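Local coordinates for protein putative cytochrome P450 hydroxylase (Chondromyces apiculatus DSM 436, PDB 6GMF) that is a haem-thiolate cytochrome P450 that probably acts as a monooxygenase, using molecular oxygen to oxidise terpenes, at residues L361-G365 against T393-A397; K124-T130 against S386-A392. The contacts are given in a common frame with arbitrary orientation. Residues are numbered along the deposited sequence.

Contact 1: residues L361-G365 against T393-A397; sequences LARLG and TVASA
Arg-363 is the centre of this contact and has by far the most surface covered. It is the last residue of helix 346-363, with phi/psi of -91/-24°. Leu-364 then turns extended (-95/139°), and Thr-393 to Ala-395 are extended as well. The two backbones run in opposite directions, with CA pairs Arg-363/Ala-395 at 4.9 Å, Leu-364/Val-394 at 4.7 Å and Gly-365/Thr-393 at 5.5 Å. Leu-364 and Val-394 form a single beta bridge. Ala-395 N donates to Arg-363 O (2.8 Å), and Gly-365 N donates to Thr-393 O (3.0 Å). The Arg-363 side chain (m, t, p, then chi4 -167°) follows the C-terminal tail. Its NE donates to Ala-395 O at 2.9 Å, near the guanidinium plane, while Ala-397 N lies over one face. Its NH2 forms a salt bridge with Asp-119. Thr-393 is p. A CB on Gly-365 would clash with its OG1. Val-394 is t, and its CB points away from the helix end. Its CG2 still reaches Leu-364 CD1 at 4.3 Å, and Val-118 of helix 107-119 touches both side chains. The C-terminal tail is thus docked on the end of helix 346-363, helix L in P450 nomenclature, by a one-bridge antiparallel pairing.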
loop_
_atom_site.group_PDB
_atom_site.type_symbol
_atom_site.label_atom_id
_atom_site.label_comp_id
_atom_site.label_asym_id
_atom_site.label_seq_id
_atom_site.Cartn_x
_atom_site.Cartn_y
_atom_site.Cartn_z
ATOM N N LEU A 361 6.554 20.275 -0.744
ATOM C CA LEU A 361 6.504 21.151 -1.902
ATOM C C LEU A 361 6.583 22.597 -1.430
ATOM O O LEU A 361 7.184 23.414 -2.133
ATOM C CB LEU A 361 5.217 20.917 -2.698
ATOM C CG LEU A 361 5.156 19.625 -3.508
ATOM C CD1 LEU A 361 3.953 19.596 -4.439
ATOM C CD2 LEU A 361 6.429 19.389 -4.277
ATOM N N ALA A 362 5.927 22.916 -0.298
ATOM C CA ALA A 362 5.896 24.307 0.213
ATOM C C ALA A 362 7.268 24.700 0.766
ATOM O O ALA A 362 7.748 25.791 0.537
ATOM C CB ALA A 362 4.847 24.449 1.268
ATOM N N ARG A 363 7.911 23.802 1.515
ATOM C CA ARG A 363 9.114 24.166 2.244
ATOM C C ARG A 363 10.405 23.932 1.462
ATOM O O ARG A 363 11.404 24.531 1.786
ATOM C CB ARG A 363 9.116 23.429 3.577
ATOM C CG ARG A 363 8.042 23.968 4.501
ATOM C CD ARG A 363 8.077 23.294 5.842
ATOM N NE ARG A 363 9.302 23.571 6.573
ATOM C CZ ARG A 363 9.675 22.911 7.661
ATOM N NH1 ARG A 363 8.851 22.037 8.219
ATOM N NH2 ARG A 363 10.867 23.138 8.183
ATOM N N LEU A 364 10.418 23.033 0.479
ATOM C CA LEU A 364 11.647 22.770 -0.260
ATOM C C LEU A 364 11.637 23.637 -1.519
ATOM O O LEU A 364 10.599 23.745 -2.164
ATOM C CB LEU A 364 11.738 21.291 -0.646
ATOM C CG LEU A 364 12.378 20.333 0.359
ATOM C CD1 LEU A 364 11.826 20.499 1.755
ATOM C CD2 LEU A 364 12.218 18.891 -0.097
ATOM N N GLY A 365 12.798 24.209 -1.866
ATOM C CA GLY A 365 12.987 24.938 -3.122
ATOM C C GLY A 365 12.999 23.967 -4.277
ATOM O O GLY A 365 12.213 23.026 -4.282
ATOM N N THR A 393 16.929 22.510 -0.882
ATOM C CA THR A 393 17.130 23.446 0.216
ATOM C C THR A 393 15.832 23.610 0.999
ATOM O O THR A 393 14.811 23.900 0.400
ATOM C CB THR A 393 17.438 24.873 -0.278
ATOM O OG1 THR A 393 16.389 25.321 -1.143
ATOM C CG2 THR A 393 18.743 24.997 -1.023
ATOM N N VAL A 394 15.913 23.553 2.330
ATOM C CA VAL A 394 14.739 23.709 3.164
ATOM C C VAL A 394 14.531 25.191 3.506
ATOM O O VAL A 394 15.493 25.945 3.705
ATOM C CB VAL A 394 14.861 22.851 4.434
ATOM C CG1 VAL A 394 13.552 22.789 5.201
ATOM C CG2 VAL A 394 15.358 21.454 4.100
ATOM N N ALA A 395 13.255 25.596 3.535
ATOM C CA ALA A 395 12.773 26.807 4.209
ATOM C C ALA A 395 11.976 26.383 5.455
ATOM O O ALA A 395 11.109 25.513 5.367
ATOM C CB ALA A 395 11.939 27.633 3.258
ATOM N N SER A 396 12.289 26.989 6.609
ATOM C CA SER A 396 11.687 26.628 7.901
ATOM C C SER A 396 10.150 26.691 7.821
ATOM O O SER A 396 9.574 27.341 6.927
ATOM C CB SER A 396 12.234 27.479 9.035
ATOM O OG SER A 396 11.862 28.844 8.903
ATOM N N ALA A 397 9.499 25.986 8.759
ATOM C CA ALA A 397 8.044 25.741 8.757
ATOM C C ALA A 397 7.299 27.074 8.844
ATOM O O ALA A 397 6.199 27.195 8.317
ATOM C CB ALA A 397 7.655 24.823 9.895
#

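Contact 2: residues K124-T130 against S386-A392; sequences KSTFEAT and STLPLRA
Strands 126-128 and 389-391 pair antiparallel, with axes 4.6 Å apart at 154°. Thr-126/Arg-391 (CA-CA 4.4 Å) and Glu-128/Pro-389 are non-hydrogen-bonded pairs. Phe-127/Leu-390 (CA-CA 5.5 Å) is the hydrogen-bonded pair between them. In the backbone, Phe-127 N donates to Leu-390 O (2.9 Å) and Leu-390 N to Phe-127 O (2.8 Å). Ala-392 N to Ser-125 O (3.1 Å) and Ala-129 N to Leu-388 O (2.9 Å) extend the pairing at its two ends. CA-H...O contacts lie between, such as Thr-126 CA to Leu-390 O at 3.2 Å. Apolar contacts gather on the Phe-127/Leu-390 face. Phe-127 is p with chi2 -83°. Leu-390 CB makes a CH-pi contact, 4.2 Å from the Phe-127 ring centroid, and Leu-390 CD2 lies 3.8 Å from Phe-127 CZ and 3.6 Å from Ala-129 CB. Ala-392 CB sits at the ring edge, 4.3 Å from Phe-127 CE1. Among side-chain polar bonds, Glu-128 (t, m) is the N-cap of helix 129-134. Its OE2 accepts from Thr-130 N (3.0 Å) and Leu-388 N (2.8 Å). One carboxylate oxygen therefore both caps helix 129-134 and holds the backbone of segment 386-392, so strand pairing and helix start are chemically coupled.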
loop_
_atom_site.group_PDB
_atom_site.type_symbol
_atom_site.label_atom_id
_atom_site.label_comp_id
_atom_site.label_asym_id
_atom_site.label_seq_id
_atom_site.Cartn_x
_atom_site.Cartn_y
_atom_site.Cartn_z
ATOM N N LYS A 124 20.758 21.103 5.375
ATOM C CA LYS A 124 21.265 20.103 4.428
ATOM C C LYS A 124 20.924 20.563 3.004
ATOM O O LYS A 124 19.885 21.197 2.802
ATOM C CB LYS A 124 20.597 18.736 4.598
ATOM C CG LYS A 124 20.727 18.026 5.942
ATOM C CD LYS A 124 19.648 16.940 6.096
ATOM C CE LYS A 124 20.062 15.557 5.656
ATOM N NZ LYS A 124 20.354 14.683 6.817
ATOM N N SER A 125 21.768 20.207 2.028
ATOM C CA SER A 125 21.397 20.446 0.616
ATOM C C SER A 125 21.131 19.140 -0.144
ATOM O O SER A 125 20.653 19.205 -1.286
ATOM C CB SER A 125 22.417 21.297 -0.111
ATOM O OG SER A 125 23.692 20.721 -0.008
ATOM N N THR A 126 21.446 17.995 0.468
ATOM C CA THR A 126 21.005 16.687 -0.002
ATOM C C THR A 126 20.373 15.917 1.164
ATOM O O THR A 126 20.822 16.019 2.328
ATOM C CB THR A 126 22.181 15.907 -0.608
ATOM O OG1 THR A 126 22.640 16.570 -1.785
ATOM C CG2 THR A 126 21.849 14.510 -1.073
ATOM N N PHE A 127 19.352 15.099 0.868
ATOM C CA PHE A 127 18.842 14.185 1.875
ATOM C C PHE A 127 18.352 12.903 1.200
ATOM O O PHE A 127 18.108 12.879 -0.014
ATOM C CB PHE A 127 17.724 14.824 2.694
ATOM C CG PHE A 127 16.463 15.154 1.929
ATOM C CD1 PHE A 127 16.369 16.324 1.196
ATOM C CD2 PHE A 127 15.360 14.313 1.958
ATOM C CE1 PHE A 127 15.226 16.631 0.477
ATOM C CE2 PHE A 127 14.210 14.628 1.251
ATOM C CZ PHE A 127 14.156 15.770 0.485
ATOM N N GLU A 128 18.257 11.832 2.006
ATOM C CA GLU A 128 17.760 10.591 1.539
ATOM C C GLU A 128 16.270 10.484 1.897
ATOM O O GLU A 128 15.899 10.353 3.052
ATOM C CB GLU A 128 18.620 9.466 2.094
ATOM C CG GLU A 128 18.562 8.224 1.236
ATOM C CD GLU A 128 17.262 7.503 1.456
ATOM O OE1 GLU A 128 17.077 6.975 2.570
ATOM O OE2 GLU A 128 16.448 7.494 0.526
ATOM N N ALA A 129 15.423 10.630 0.874
ATOM C CA ALA A 129 13.993 10.853 1.115
ATOM C C ALA A 129 13.319 9.657 1.766
ATOM O O ALA A 129 12.337 9.859 2.447
ATOM C CB ALA A 129 13.324 11.214 -0.172
ATOM N N THR A 130 13.806 8.437 1.545
ATOM C CA THR A 130 13.124 7.285 2.112
ATOM C C THR A 130 13.336 7.268 3.626
ATOM O O THR A 130 12.398 7.400 4.392
ATOM C CB THR A 130 13.506 5.969 1.436
ATOM O OG1 THR A 130 14.878 5.635 1.672
ATOM C CG2 THR A 130 13.165 5.993 -0.031
ATOM N N SER A 386 14.232 1.912 -3.440
ATOM C CA SER A 386 15.029 1.348 -2.355
ATOM C C SER A 386 15.722 2.452 -1.540
ATOM O O SER A 386 15.969 2.299 -0.352
ATOM C CB SER A 386 16.025 0.343 -2.882
ATOM O OG SER A 386 16.979 0.978 -3.714
ATOM N N THR A 387 16.075 3.527 -2.232
ATOM C CA THR A 387 16.652 4.752 -1.719
ATOM C C THR A 387 16.275 5.863 -2.708
ATOM O O THR A 387 16.023 5.566 -3.892
ATOM C CB THR A 387 18.174 4.597 -1.599
ATOM O OG1 THR A 387 18.716 5.773 -0.997
ATOM C CG2 THR A 387 18.830 4.408 -2.937
ATOM N N LEU A 388 16.202 7.118 -2.244
ATOM C CA LEU A 388 15.874 8.228 -3.090
ATOM C C LEU A 388 16.614 9.472 -2.605
ATOM O O LEU A 388 16.043 10.376 -1.978
ATOM C CB LEU A 388 14.351 8.447 -3.134
ATOM C CG LEU A 388 13.872 9.484 -4.160
ATOM C CD1 LEU A 388 14.208 9.004 -5.558
ATOM C CD2 LEU A 388 12.386 9.782 -4.059
ATOM N N PRO A 389 17.931 9.561 -2.904
ATOM C CA PRO A 389 18.700 10.757 -2.605
ATOM C C PRO A 389 18.148 11.909 -3.443
ATOM O O PRO A 389 18.083 11.779 -4.683
ATOM C CB PRO A 389 20.134 10.346 -2.962
ATOM C CG PRO A 389 20.141 8.860 -2.849
ATOM C CD PRO A 389 18.783 8.476 -3.420
ATOM N N LEU A 390 17.799 13.019 -2.775
ATOM C CA LEU A 390 17.315 14.216 -3.381
ATOM C C LEU A 390 18.213 15.427 -3.060
ATOM O O LEU A 390 18.775 15.548 -1.957
ATOM C CB LEU A 390 15.925 14.499 -2.807
ATOM C CG LEU A 390 14.703 14.034 -3.610
ATOM C CD1 LEU A 390 14.970 12.943 -4.646
ATOM C CD2 LEU A 390 13.525 13.742 -2.726
ATOM N N ARG A 391 18.239 16.389 -3.983
ATOM C CA ARG A 391 18.908 17.652 -3.767
ATOM C C ARG A 391 17.820 18.712 -3.608
ATOM O O ARG A 391 16.966 18.828 -4.474
ATOM C CB ARG A 391 19.869 17.900 -4.937
ATOM C CG ARG A 391 20.469 19.292 -5.069
ATOM C CD ARG A 391 21.449 19.320 -6.250
ATOM N NE ARG A 391 22.161 18.054 -6.449
ATOM C CZ ARG A 391 23.250 17.680 -5.773
ATOM N NH1 ARG A 391 23.785 18.492 -4.875
ATOM N NH2 ARG A 391 23.798 16.494 -5.986
ATOM N N ALA A 392 17.802 19.396 -2.451
ATOM C CA ALA A 392 16.934 20.516 -2.224
ATOM C C ALA A 392 17.369 21.247 -0.950
ATOM O O ALA A 392 18.031 20.664 -0.069
ATOM C CB ALA A 392 15.499 20.063 -2.099
#

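From the N terminus, the chain leaves helix 107-119, passes through 124-130 and enters helix 129-134. Segment 386-392 later pairs with it, and contact 2 closes a loop with 255 residues between its segments, including the haem-ligating Cys-343. Within that loop lies 361-365, at the end of helix 346-363. Contact 1 joins it to 393-397 across 27 residues, so the contacts cross. The segments 386-392 and 393-397 are consecutive, so one C-terminal run serves both. The contacts meet directly: Leu-364 CD2 packs 3.7 Å from Phe-127 CZ. Strand 368-369 completes the three-stranded sheet, and together the contacts tie the start of helix 129-134 and the end of helix 346-363 to the C-terminal run.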